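Local atomic coordinates of LEOA (Escherichia coli, PDB entry 4AUR), a protein that probably binds and hydrolyses GTP as a bacterial member of the dynamin family, found in enterotoxigenic strains. Residues I56-A61 with L140-V145. Numbering follows the deposited sequence.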
ATOM      1  N   ILE A  56     -21.689  38.181  -8.982  1.00 30.17           N
ATOM      2  CA  ILE A  56     -21.019  38.515 -10.229  1.00 31.24           C
ATOM      3  C   ILE A  56     -20.399  39.888 -10.067  1.00 30.75           C
ATOM      4  O   ILE A  56     -21.063  40.828  -9.633  1.00 32.58           O
ATOM      5  CB  ILE A  56     -22.000  38.573 -11.408  1.00 31.95           C
ATOM      6  CG1 ILE A  56     -22.953  37.402 -11.368  1.00 33.53           C
ATOM      7  CG2 ILE A  56     -21.269  38.540 -12.737  1.00 34.10           C
ATOM      8  CD1 ILE A  56     -24.266  37.736 -10.688  1.00 35.54           C
ATOM      9  N   ALA A  57     -19.130  40.015 -10.405  1.00 30.52           N
ATOM     10  CA  ALA A  57     -18.526  41.326 -10.472  1.00 30.60           C
ATOM     11  C   ALA A  57     -18.648  41.787 -11.901  1.00 31.93           C
ATOM     12  O   ALA A  57     -18.133  41.152 -12.836  1.00 32.15           O
ATOM     13  CB  ALA A  57     -17.084  41.279 -10.044  1.00 31.25           C
ATOM     14  N   LEU A  58     -19.368  42.881 -12.074  1.00 32.48           N
ATOM     15  CA  LEU A  58     -19.570  43.450 -13.381  1.00 32.55           C
ATOM     16  C   LEU A  58     -18.603  44.596 -13.583  1.00 30.62           C
ATOM     17  O   LEU A  58     -18.797  45.689 -13.059  1.00 27.34           O
ATOM     18  CB  LEU A  58     -20.999  43.941 -13.509  1.00 34.48           C
ATOM     19  CG  LEU A  58     -21.400  44.173 -14.956  1.00 34.88           C
ATOM     20  CD1 LEU A  58     -21.366  42.869 -15.732  1.00 34.49           C
ATOM     21  CD2 LEU A  58     -22.765  44.831 -15.024  1.00 37.51           C
ATOM     22  N   LEU A  59     -17.569  44.322 -14.365  1.00 31.26           N
ATOM     23  CA  LEU A  59     -16.468  45.267 -14.596  1.00 32.57           C
ATOM     24  C   LEU A  59     -16.444  45.793 -16.026  1.00 33.60           C
ATOM     25  O   LEU A  59     -16.753  45.060 -16.969  1.00 33.77           O
ATOM     26  CB  LEU A  59     -15.130  44.582 -14.311  1.00 30.41           C
ATOM     27  CG  LEU A  59     -15.004  44.046 -12.903  1.00 28.72           C
ATOM     28  CD1 LEU A  59     -13.606  43.499 -12.737  1.00 29.31           C
ATOM     29  CD2 LEU A  59     -15.280  45.160 -11.917  1.00 28.29           C
ATOM     30  N   GLY A  60     -16.063  47.060 -16.168  1.00 34.23           N
ATOM     31  CA  GLY A  60     -15.977  47.697 -17.469  1.00 36.66           C
ATOM     32  C   GLY A  60     -16.534  49.109 -17.473  1.00 38.33           C
ATOM     33  O   GLY A  60     -17.211  49.539 -16.544  1.00 38.79           O
ATOM     34  N   ALA A  61     -16.233  49.840 -18.535  1.00 39.04           N
ATOM     35  CA  ALA A  61     -16.755  51.174 -18.696  1.00 39.88           C
ATOM     36  C   ALA A  61     -18.200  51.040 -19.088  1.00 41.02           C
ATOM     37  O   ALA A  61     -18.548  50.102 -19.792  1.00 41.90           O
ATOM     38  CB  ALA A  61     -15.981  51.913 -19.757  1.00 39.86           C
ATOM     39  N   LEU A 140     -18.092  34.838 -10.415  1.00 25.90           N
ATOM     40  CA  LEU A 140     -18.007  35.166 -11.824  1.00 26.62           C
ATOM     41  C   LEU A 140     -17.605  36.622 -11.969  1.00 25.23           C
ATOM     42  O   LEU A 140     -18.052  37.463 -11.199  1.00 26.05           O
ATOM     43  CB  LEU A 140     -19.372  34.968 -12.473  1.00 27.52           C
ATOM     44  CG  LEU A 140     -19.624  33.744 -13.314  1.00 27.93           C
ATOM     45  CD1 LEU A 140     -21.031  33.786 -13.890  1.00 28.50           C
ATOM     46  CD2 LEU A 140     -18.615  33.728 -14.435  1.00 30.36           C
ATOM     47  N   ILE A 141     -16.789  36.920 -12.965  1.00 24.66           N
ATOM     48  CA  ILE A 141     -16.359  38.288 -13.218  1.00 24.76           C
ATOM     49  C   ILE A 141     -16.526  38.573 -14.691  1.00 24.71           C
ATOM     50  O   ILE A 141     -15.988  37.873 -15.516  1.00 25.05           O
ATOM     51  CB  ILE A 141     -14.891  38.487 -12.799  1.00 23.61           C
ATOM     52  CG1 ILE A 141     -14.719  38.153 -11.321  1.00 21.55           C
ATOM     53  CG2 ILE A 141     -14.428  39.911 -13.085  1.00 24.08           C
ATOM     54  CD1 ILE A 141     -13.370  38.523 -10.768  1.00 20.98           C
ATOM     55  N   PHE A 142     -17.295  39.592 -15.022  1.00 28.24           N
ATOM     56  CA  PHE A 142     -17.483  39.971 -16.423  1.00 30.82           C
ATOM     57  C   PHE A 142     -16.755  41.251 -16.632  1.00 28.92           C
ATOM     58  O   PHE A 142     -17.097  42.252 -16.044  1.00 30.04           O
ATOM     59  CB  PHE A 142     -18.949  40.223 -16.773  1.00 32.77           C
ATOM     60  CG  PHE A 142     -19.839  39.016 -16.663  1.00 35.34           C
ATOM     61  CD1 PHE A 142     -19.336  37.726 -16.760  1.00 35.75           C
ATOM     62  CD2 PHE A 142     -21.217  39.187 -16.509  1.00 37.51           C
ATOM     63  CE1 PHE A 142     -20.191  36.631 -16.680  1.00 37.02           C
ATOM     64  CE2 PHE A 142     -22.070  38.099 -16.435  1.00 36.61           C
ATOM     65  CZ  PHE A 142     -21.555  36.824 -16.510  1.00 36.47           C
ATOM     66  N   TYR A 143     -15.738  41.214 -17.461  1.00 30.34           N
ATOM     67  CA  TYR A 143     -15.068  42.433 -17.858  1.00 30.46           C
ATOM     68  C   TYR A 143     -15.581  42.766 -19.243  1.00 30.24           C
ATOM     69  O   TYR A 143     -15.219  42.108 -20.212  1.00 29.46           O
ATOM     70  CB  TYR A 143     -13.553  42.241 -17.861  1.00 29.77           C
ATOM     71  CG  TYR A 143     -12.837  43.518 -17.636  1.00 30.25           C
ATOM     72  CD1 TYR A 143     -12.825  44.501 -18.612  1.00 30.77           C
ATOM     73  CD2 TYR A 143     -12.226  43.782 -16.434  1.00 30.40           C
ATOM     74  CE1 TYR A 143     -12.204  45.701 -18.407  1.00 30.50           C
ATOM     75  CE2 TYR A 143     -11.596  44.980 -16.220  1.00 32.41           C
ATOM     76  CZ  TYR A 143     -11.587  45.930 -17.216  1.00 32.07           C
ATOM     77  OH  TYR A 143     -10.968  47.121 -17.008  1.00 36.65           O
ATOM     78  N   VAL A 144     -16.451  43.765 -19.331  1.00 32.47           N
ATOM     79  CA  VAL A 144     -17.114  44.086 -20.589  1.00 34.13           C
ATOM     80  C   VAL A 144     -16.361  45.183 -21.300  1.00 36.82           C
ATOM     81  O   VAL A 144     -16.150  46.268 -20.731  1.00 40.62           O
ATOM     82  CB  VAL A 144     -18.552  44.554 -20.369  1.00 34.47           C
ATOM     83  CG1 VAL A 144     -19.149  45.032 -21.678  1.00 35.34           C
ATOM     84  CG2 VAL A 144     -19.395  43.438 -19.786  1.00 33.87           C
ATOM     85  N   VAL A 145     -15.984  44.900 -22.549  1.00 39.44           N
ATOM     86  CA  VAL A 145     -15.214  45.835 -23.393  1.00 39.54           C
ATOM     87  C   VAL A 145     -15.931  46.133 -24.729  1.00 40.99           C
ATOM     88  O   VAL A 145     -17.086  45.727 -24.922  1.00 40.18           O
ATOM     89  CB  VAL A 145     -13.787  45.312 -23.642  1.00 37.32           C
ATOM     90  CG1 VAL A 145     -13.081  45.090 -22.318  1.00 37.63           C
ATOM     91  CG2 VAL A 145     -13.804  44.041 -24.468  1.00 37.02           C
TER
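Segments 56-61 and 140-145 lie side by side as parallel strands at the centre of the GTPase-domain sheet, where Ala-57 pairs with Ile-141 and Leu-59 with Tyr-143. Ala-57 and Leu-59 each use both N and O: Ala-57 N to Leu-140 O (2.9 Å), Phe-142 N to Ala-57 O (2.8 Å), Leu-59 N to Phe-142 O and Val-144 N to Leu-59 O (both 2.7 Å). On the face of Ile-56, Leu-58 and Phe-142, Ile-56 CG2, anti to the backbone N, lies over one face of the Phe-142 ring, offset toward the rim, a CH-pi contact with CG2 4.0 Å from the ring centroid. Leu-58 CD1 comes in at the edge of that ring and lies 3.7 Å from Phe-142 CB. On the other face, small Ala-57 sits beside Ile-141, while the longer Leu-59 reaches Ile-141 CG2 with CD1 (3.7 Å) and lays CB against Tyr-143 CD2 (3.7 Å). All the touching residues are buried, and apolar side chains suit a sheet covered on both faces: helix 66-74 lies over one, its Trp-73 meeting Phe-142 edge-to-face, and Phe-113 touches Leu-59 and Tyr-143 on the other. Gly-60 has a positive phi (137°), readily taken by glycine. The chain then enters a probable P-loop before helix 66-74, the strand-loop-helix arrangement typical of P-loop NTPases.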